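Local coordinates for transcriptional regulator, putative (Vibrio cholerae O1 biovar eltor str. N16961, PDB 3BJN), which probably acts as an IclR-type DNA-binding repressor of allantoin and glyoxylate utilization operons, represented here by its C-terminal domain alone, at residues Ser70-Ala75 and Glu103-His108; Arg66-Lys71 and Gly123-Val128; Thr26-Ala31 and Gln152-His157. One frame throughout, in Å; residues are numbered along the deposited sequence. Where two conformers were deposited one is given.

Contact 1: residues Ser70-Ala75 and Glu103-His108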
# COMPACT_ATOMS: atom_id res chain seq x y z
N SER A 70 -1.28 4.43 -1.09
CA SER A 70 -1.79 5.74 -0.64
C SER A 70 -3.31 5.70 -0.53
O SER A 70 -3.87 6.17 0.47
CB SER A 70 -1.41 6.87 -1.61
OG SER A 70 -0.02 7.06 -1.60
N LYS A 71 -3.98 5.11 -1.51
CA LYS A 71 -5.44 5.13 -1.54
C LYS A 71 -6.08 4.24 -0.45
O LYS A 71 -7.14 4.57 0.07
CB LYS A 71 -5.96 4.74 -2.92
CG LYS A 71 -5.71 5.78 -3.99
CD LYS A 71 -6.35 5.29 -5.27
CE LYS A 71 -5.75 5.90 -6.49
NZ LYS A 71 -6.19 5.11 -7.68
N VAL A 72 -5.43 3.12 -0.12
CA VAL A 72 -5.87 2.29 1.02
C VAL A 72 -5.74 3.04 2.34
O VAL A 72 -6.67 3.04 3.17
CB VAL A 72 -5.03 1.00 1.08
CG1 VAL A 72 -5.09 0.39 2.48
CG2 VAL A 72 -5.53 0.08 0.05
N MSE A 73 -4.62 3.73 2.52
CA MSE A 73 -4.38 4.43 3.78
C MSE A 73 -5.34 5.61 3.90
O MSE A 73 -5.95 5.81 4.96
CB MSE A 73 -2.91 4.83 3.90
CG MSE A 73 -2.06 3.56 4.08
SE MSE A 73 -0.19 3.91 4.43
CE MSE A 73 0.17 5.05 3.05
N LEU A 74 -5.52 6.35 2.81
CA LEU A 74 -6.49 7.47 2.79
C LEU A 74 -7.92 6.99 3.07
O LEU A 74 -8.68 7.65 3.80
CB LEU A 74 -6.44 8.23 1.47
CG LEU A 74 -5.16 9.05 1.27
CD1 LEU A 74 -5.06 9.43 -0.24
CD2 LEU A 74 -5.16 10.30 2.18
N ALA A 75 -8.29 5.84 2.51
CA ALA A 75 -9.66 5.30 2.71
C ALA A 75 -9.93 4.87 4.16
O ALA A 75 -11.07 4.97 4.64
CB ALA A 75 -9.94 4.13 1.78
N GLU A 103 -15.14 4.48 -0.97
CA GLU A 103 -16.23 3.54 -0.69
C GLU A 103 -15.96 2.18 -1.33
O GLU A 103 -16.16 1.13 -0.69
CB GLU A 103 -17.58 4.09 -1.16
CG GLU A 103 -18.10 5.25 -0.30
CD GLU A 103 -19.13 6.11 -1.03
OE1 GLU A 103 -19.69 5.64 -2.04
OE2 GLU A 103 -19.36 7.26 -0.61
N LYS A 104 -15.50 2.18 -2.58
CA LYS A 104 -15.14 0.94 -3.27
C LYS A 104 -14.05 0.19 -2.51
O LYS A 104 -14.13 -1.02 -2.30
CB LYS A 104 -14.67 1.26 -4.69
CG LYS A 104 -14.25 0.05 -5.51
CD LYS A 104 -13.39 0.48 -6.69
CE LYS A 104 -13.24 -0.68 -7.68
NZ LYS A 104 -12.64 -0.26 -8.99
N ILE A 105 -13.01 0.92 -2.10
CA ILE A 105 -11.93 0.31 -1.35
C ILE A 105 -12.41 -0.32 -0.03
O ILE A 105 -12.06 -1.47 0.27
CB ILE A 105 -10.80 1.34 -1.09
CG1 ILE A 105 -10.15 1.70 -2.43
CG2 ILE A 105 -9.79 0.78 -0.08
CD1 ILE A 105 -9.21 2.89 -2.33
N ARG A 106 -13.24 0.40 0.73
CA ARG A 106 -13.74 -0.12 2.00
C ARG A 106 -14.67 -1.33 1.82
O ARG A 106 -14.69 -2.23 2.66
CB ARG A 106 -14.41 1.00 2.82
CG ARG A 106 -13.37 2.00 3.31
CD ARG A 106 -13.95 3.00 4.26
NE ARG A 106 -14.92 3.86 3.61
CZ ARG A 106 -14.75 5.15 3.33
NH1 ARG A 106 -13.63 5.79 3.64
NH2 ARG A 106 -15.73 5.82 2.73
N ARG A 107 -15.38 -1.37 0.69
CA ARG A 107 -16.24 -2.51 0.33
C ARG A 107 -15.38 -3.75 0.03
O ARG A 107 -15.69 -4.87 0.46
CB ARG A 107 -17.08 -2.12 -0.90
CG ARG A 107 -17.94 -3.19 -1.55
CD ARG A 107 -18.47 -2.68 -2.90
NE ARG A 107 -18.85 -1.27 -2.82
CZ ARG A 107 -18.61 -0.36 -3.77
NH1 ARG A 107 -18.98 0.90 -3.59
NH2 ARG A 107 -18.00 -0.70 -4.90
N HIS A 108 -14.29 -3.55 -0.70
CA HIS A 108 -13.44 -4.68 -1.12
C HIS A 108 -12.39 -5.11 -0.09
O HIS A 108 -11.99 -6.28 -0.04
CB HIS A 108 -12.76 -4.33 -2.45
CG HIS A 108 -13.67 -4.40 -3.62
ND1 HIS A 108 -14.19 -3.27 -4.23
CD2 HIS A 108 -14.20 -5.45 -4.28
CE1 HIS A 108 -14.97 -3.63 -5.23
NE2 HIS A 108 -15.00 -4.95 -5.28
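The guanidinium of Arg-106 meets Ala-75 at its edge: carbonyl O of Ala-75 lies almost in the guanidinium plane and takes a hydrogen bond from NH1, with 2.9 Å between Arg-106 NH1 and Ala-75 O. On the acceptor side the donor sits in the carbonyl plane, on a lone pair of the oxygen, and the N-H...O angle is 156°. The arginine chain bends at chi3 (-66°), which swings NE round, and Arg-106 CD passes 3.5 Å from Ala-75 O on the way. The other guanidinium, that of Arg-107, turns one face to its own helix, where CA of Lys-104 lies offset toward the rim. The ring of His-108 is tied to its own helix: ND1 donates to Lys-104 O from above the carbonyl plane, and the same oxygen also receives the backbone N-H of His-108.

Beneath the polar edge the contact is aliphatic and centres on Ile-105. Ile-105 CG2 rests against the methyl of Ala-75, 3.8 Å from Ala-75 CB, and more loosely against CG2 of Val-72. Ile-105 CD1 reaches the backbone of the other helix, 3.6 Å from Lys-71 O, and also touches Lys-71 CB. The lysine chain then runs extended away from the interface, and in the conformer described NZ forms a salt bridge with Glu-116.

The axes of 70-75 and 103-108 cross nearly perpendicularly (-88°) and come within 9.4 Å. Phe-102, one residue before 103-108 on the same helix, also touches Ala-75, while Ala-111 backs both Val-72 and Ile-105. The chemistry is therefore layered: apolar groups fill the buried crossing, and one charged side chain at its exposed margin binds a carbonyl near the end of helix 67-76, where it would probably offset part of the helix dipole.

Contact 2: residues Arg66-Lys71 and Gly123-Val128; sequences RGASSK and GISAPV
Ala-68 and Ser-69, in the first turn of helix 67-76, pack on Gly-123 and Ser-125 of strand 121-130. The van der Waals part belongs mainly to the Ala-68 methyl. Ala-68 CB lies 3.4 Å from Gly-123 O and, in the conformer described, equally close to Ser-125 OG, spanning Gly-123 and Ser-125, the latter with its side chain directed at the helix. Gly-123 brings only backbone to this spot.

The polar part, in that same conformer, is a pair of serine hydroxyls, Ser-69 OG and Ser-125 OG, 3.2 Å apart. In Ser-125 the hydroxyl is anti to the carbonyl carbon (chi1 -46°), beside its own backbone N. Both hydroxyls are hydrogen-bonded to OG of Ser-139, so a third serine, from strand 133-143, gathers these buried groups. Ser-70 OG reaches back to the loop residue Arg-66, donating to Arg-66 O over 3.0 Å.

The axes of 67-71 and 123-128 run at 23°, 6.6 Å apart at their closest. In this IclR C-terminal domain, of the GAF clan, the antiparallel sheet carries helix 67-76 on one side and helix 144-163 on the other, against which Ile-124 and Ala-126 pack; strand 121-130 lies between strands 111-114 and 133-143.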
# COMPACT_ATOMS: atom_id res chain seq x y z
N ARG A 66 -1.05 9.22 -4.76
CA ARG A 66 -1.17 8.30 -5.88
C ARG A 66 -0.85 6.86 -5.46
O ARG A 66 -0.08 6.64 -4.53
CB ARG A 66 -0.24 8.70 -7.02
CG ARG A 66 -0.44 10.13 -7.57
CD ARG A 66 -1.87 10.38 -8.00
NE ARG A 66 -2.05 11.76 -8.47
CZ ARG A 66 -3.22 12.38 -8.58
NH1 ARG A 66 -4.36 11.77 -8.25
NH2 ARG A 66 -3.26 13.63 -9.02
N GLY A 67 -1.45 5.91 -6.17
CA GLY A 67 -1.11 4.50 -6.00
C GLY A 67 -1.99 3.79 -4.98
O GLY A 67 -2.54 4.42 -4.07
N ALA A 68 -2.07 2.47 -5.12
CA ALA A 68 -2.90 1.64 -4.24
C ALA A 68 -2.60 1.82 -2.76
O ALA A 68 -3.52 1.87 -1.97
CB ALA A 68 -2.78 0.18 -4.64
N SER A 69 -1.32 1.92 -2.38
CA SER A 69 -0.94 2.02 -0.97
C SER A 69 -1.49 3.32 -0.37
O SER A 69 -2.08 3.31 0.72
CB SER A 69 0.59 2.05 -0.82
OG SER A 69 1.19 0.89 -1.34
N SER A 70 -1.28 4.43 -1.09
CA SER A 70 -1.79 5.74 -0.64
C SER A 70 -3.31 5.70 -0.53
O SER A 70 -3.87 6.17 0.47
CB SER A 70 -1.41 6.87 -1.61
OG SER A 70 -0.02 7.06 -1.60
N LYS A 71 -3.98 5.11 -1.51
CA LYS A 71 -5.44 5.13 -1.54
C LYS A 71 -6.08 4.24 -0.45
O LYS A 71 -7.14 4.57 0.07
CB LYS A 71 -5.96 4.74 -2.92
CG LYS A 71 -5.71 5.78 -3.99
CD LYS A 71 -6.35 5.29 -5.27
CE LYS A 71 -5.75 5.90 -6.49
NZ LYS A 71 -6.19 5.11 -7.68
N GLY A 123 0.05 -1.50 -8.50
CA GLY A 123 0.06 -1.74 -7.06
C GLY A 123 -1.20 -2.43 -6.59
O GLY A 123 -2.29 -2.15 -7.10
N ILE A 124 -1.05 -3.33 -5.62
CA ILE A 124 -2.21 -3.96 -4.95
C ILE A 124 -1.94 -3.89 -3.45
O ILE A 124 -0.87 -4.30 -3.00
CB ILE A 124 -2.43 -5.44 -5.42
CG1 ILE A 124 -2.85 -5.42 -6.89
CG2 ILE A 124 -3.52 -6.08 -4.56
CD1 ILE A 124 -2.87 -6.80 -7.64
N SER A 125 -2.86 -3.32 -2.68
CA SER A 125 -2.56 -3.02 -1.28
C SER A 125 -3.75 -3.24 -0.37
O SER A 125 -4.90 -3.07 -0.79
CB SER A 125 -2.05 -1.59 -1.12
OG SER A 125 -1.07 -1.28 -2.09
N ALA A 126 -3.46 -3.63 0.87
CA ALA A 126 -4.51 -3.82 1.87
C ALA A 126 -4.08 -3.19 3.19
O ALA A 126 -2.90 -3.14 3.47
CB ALA A 126 -4.82 -5.32 2.04
N PRO A 127 -5.05 -2.71 3.99
CA PRO A 127 -4.69 -1.97 5.21
C PRO A 127 -4.28 -2.90 6.34
O PRO A 127 -4.80 -4.03 6.45
CB PRO A 127 -6.01 -1.28 5.60
CG PRO A 127 -7.09 -2.25 5.09
CD PRO A 127 -6.52 -2.82 3.82
N VAL A 128 -3.37 -2.42 7.18
CA VAL A 128 -3.02 -3.12 8.42
C VAL A 128 -3.64 -2.28 9.51
O VAL A 128 -3.35 -1.09 9.63
CB VAL A 128 -1.51 -3.23 8.60
CG1 VAL A 128 -1.15 -3.79 9.96
CG2 VAL A 128 -0.90 -4.10 7.49

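Contact 3: residues Thr26-Ala31 and Gln152-His157; sequences TGEMAA and QRIILH
An ST turn begins at Thr-26, the last residue of helix 12-26, and this threonine packs on helix 144-163. The methyl of Thr-26 does most of the touching: CG2 lies 3.9 Å from His-157 CD2, equally near His-157 CB, and 4.2 Å from Ile-154 CG1. It approaches the imidazole obliquely, the two side chains sliding past each other in opposite directions. With chi1 at 60°, Thr-26 OG1 stands between the backbone N and the carbonyl carbon, where it accepts from Glu-28 N at 3.2 Å and closes the turn; it is also hydrogen-bonded to Leu-22 O. Gly-27, at positive phi, carries the chain out of the helix toward strand 29-36. This turn brings Glu-28 round so that its CG comes 4.4 Å from Ile-154 CD1, while its carboxylate forms a salt bridge with Arg-146. Arg-153 extends from CG to NE and lays one guanidinium face over the backbone of Thr-26, with Thr-26 O over its centre, 4.2 Å above the plane. The guanidinium is held by hydrogen bonds from NH1 to Gln-25 O and from NH2 to Asn-150 OD1. His-157 ND1 is hydrogen-bonded to Gln-160 OE1.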
# COMPACT_ATOMS: atom_id res chain seq x y z
N THR A 26 3.81 -15.02 -4.35
CA THR A 26 3.45 -14.29 -5.57
C THR A 26 4.56 -14.16 -6.59
O THR A 26 4.30 -13.82 -7.77
CB THR A 26 3.01 -12.83 -5.23
OG1 THR A 26 4.10 -12.16 -4.57
CG2 THR A 26 1.78 -12.80 -4.32
N GLY A 27 5.81 -14.32 -6.15
CA GLY A 27 6.96 -14.05 -7.03
C GLY A 27 7.09 -12.57 -7.34
O GLY A 27 7.56 -12.20 -8.43
N GLU A 28 6.67 -11.73 -6.40
CA GLU A 28 6.76 -10.27 -6.59
C GLU A 28 7.35 -9.56 -5.37
O GLU A 28 7.34 -10.10 -4.25
CB GLU A 28 5.35 -9.69 -6.83
CG GLU A 28 4.60 -10.30 -8.03
CD GLU A 28 5.24 -10.03 -9.40
OE1 GLU A 28 6.16 -9.19 -9.55
OE2 GLU A 28 4.82 -10.70 -10.38
N MSE A 29 7.84 -8.35 -5.62
CA MSE A 29 8.25 -7.41 -4.57
C MSE A 29 7.08 -7.09 -3.68
O MSE A 29 5.94 -6.96 -4.17
CB MSE A 29 8.62 -6.07 -5.20
CG MSE A 29 9.77 -6.04 -6.12
SE MSE A 29 10.24 -4.14 -6.23
CE MSE A 29 11.15 -4.06 -4.62
N ALA A 30 7.33 -6.94 -2.38
CA ALA A 30 6.26 -6.61 -1.43
C ALA A 30 6.82 -5.64 -0.41
O ALA A 30 8.02 -5.69 -0.09
CB ALA A 30 5.75 -7.88 -0.73
N ALA A 31 5.96 -4.76 0.09
CA ALA A 31 6.43 -3.77 1.07
C ALA A 31 5.39 -3.52 2.15
O ALA A 31 4.20 -3.76 1.95
CB ALA A 31 6.75 -2.48 0.38
N GLN A 152 -6.05 -11.91 -9.20
CA GLN A 152 -6.79 -12.47 -8.06
C GLN A 152 -5.83 -13.12 -7.07
O GLN A 152 -6.01 -12.99 -5.85
CB GLN A 152 -7.85 -13.47 -8.55
CG GLN A 152 -8.55 -14.26 -7.42
CD GLN A 152 -9.63 -13.48 -6.67
OE1 GLN A 152 -9.59 -12.24 -6.57
NE2 GLN A 152 -10.60 -14.21 -6.12
N ARG A 153 -4.80 -13.79 -7.59
CA ARG A 153 -3.78 -14.40 -6.73
C ARG A 153 -3.09 -13.35 -5.86
O ARG A 153 -2.95 -13.53 -4.66
CB ARG A 153 -2.74 -15.09 -7.62
CG ARG A 153 -1.47 -15.57 -6.93
CD ARG A 153 -0.50 -16.01 -8.00
NE ARG A 153 0.70 -16.69 -7.50
CZ ARG A 153 1.70 -17.10 -8.28
NH1 ARG A 153 2.73 -17.75 -7.74
NH2 ARG A 153 1.66 -16.88 -9.59
N ILE A 154 -2.66 -12.26 -6.47
CA ILE A 154 -2.00 -11.20 -5.69
C ILE A 154 -2.94 -10.56 -4.68
O ILE A 154 -2.57 -10.39 -3.53
CB ILE A 154 -1.36 -10.17 -6.63
CG1 ILE A 154 -0.24 -10.88 -7.43
CG2 ILE A 154 -0.83 -8.96 -5.82
CD1 ILE A 154 0.26 -10.06 -8.65
N ILE A 155 -4.15 -10.22 -5.12
CA ILE A 155 -5.16 -9.67 -4.17
C ILE A 155 -5.34 -10.59 -2.94
O ILE A 155 -5.24 -10.15 -1.81
CB ILE A 155 -6.49 -9.46 -4.91
CG1 ILE A 155 -6.35 -8.32 -5.93
CG2 ILE A 155 -7.67 -9.23 -3.90
CD1 ILE A 155 -7.51 -8.25 -6.92
N LEU A 156 -5.58 -11.88 -3.18
CA LEU A 156 -5.82 -12.78 -2.04
C LEU A 156 -4.60 -12.85 -1.12
O LEU A 156 -4.74 -12.79 0.11
CB LEU A 156 -6.27 -14.17 -2.52
CG LEU A 156 -7.69 -14.15 -3.12
CD1 LEU A 156 -7.94 -15.51 -3.72
CD2 LEU A 156 -8.80 -13.78 -2.10
N HIS A 157 -3.39 -12.95 -1.68
CA HIS A 157 -2.21 -13.05 -0.84
C HIS A 157 -1.90 -11.74 -0.08
O HIS A 157 -1.44 -11.77 1.06
CB HIS A 157 -0.99 -13.49 -1.67
CG HIS A 157 -0.97 -14.95 -2.02
ND1 HIS A 157 -1.21 -15.95 -1.09
CD2 HIS A 157 -0.71 -15.57 -3.20
CE1 HIS A 157 -1.11 -17.13 -1.70
NE2 HIS A 157 -0.77 -16.92 -2.96

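Contact 2 is the most central, its centre about 3 Å from the centre of the chain, against about 10 and about 12 Å for the centres of contacts 1 and 3. Contacts 1 and 2 share helix 67-76: successive parts of it meet strand 121-130 and then helix 96-108, with Val-72 touching both. Contact 3 lies across the sheet, and Ile-124 joins it to contact 2 by packing on Ile-154 and Ile-155. Chemistry follows depth. Small side chains and buried hydroxyls occupy the core, whereas in contacts 1 and 3 an exposed arginine borders an apolar patch. Arg-106 hydrogen-bonds across contact 1 itself; Arg-153 lies over backbone and bonds to residues beside contact 3.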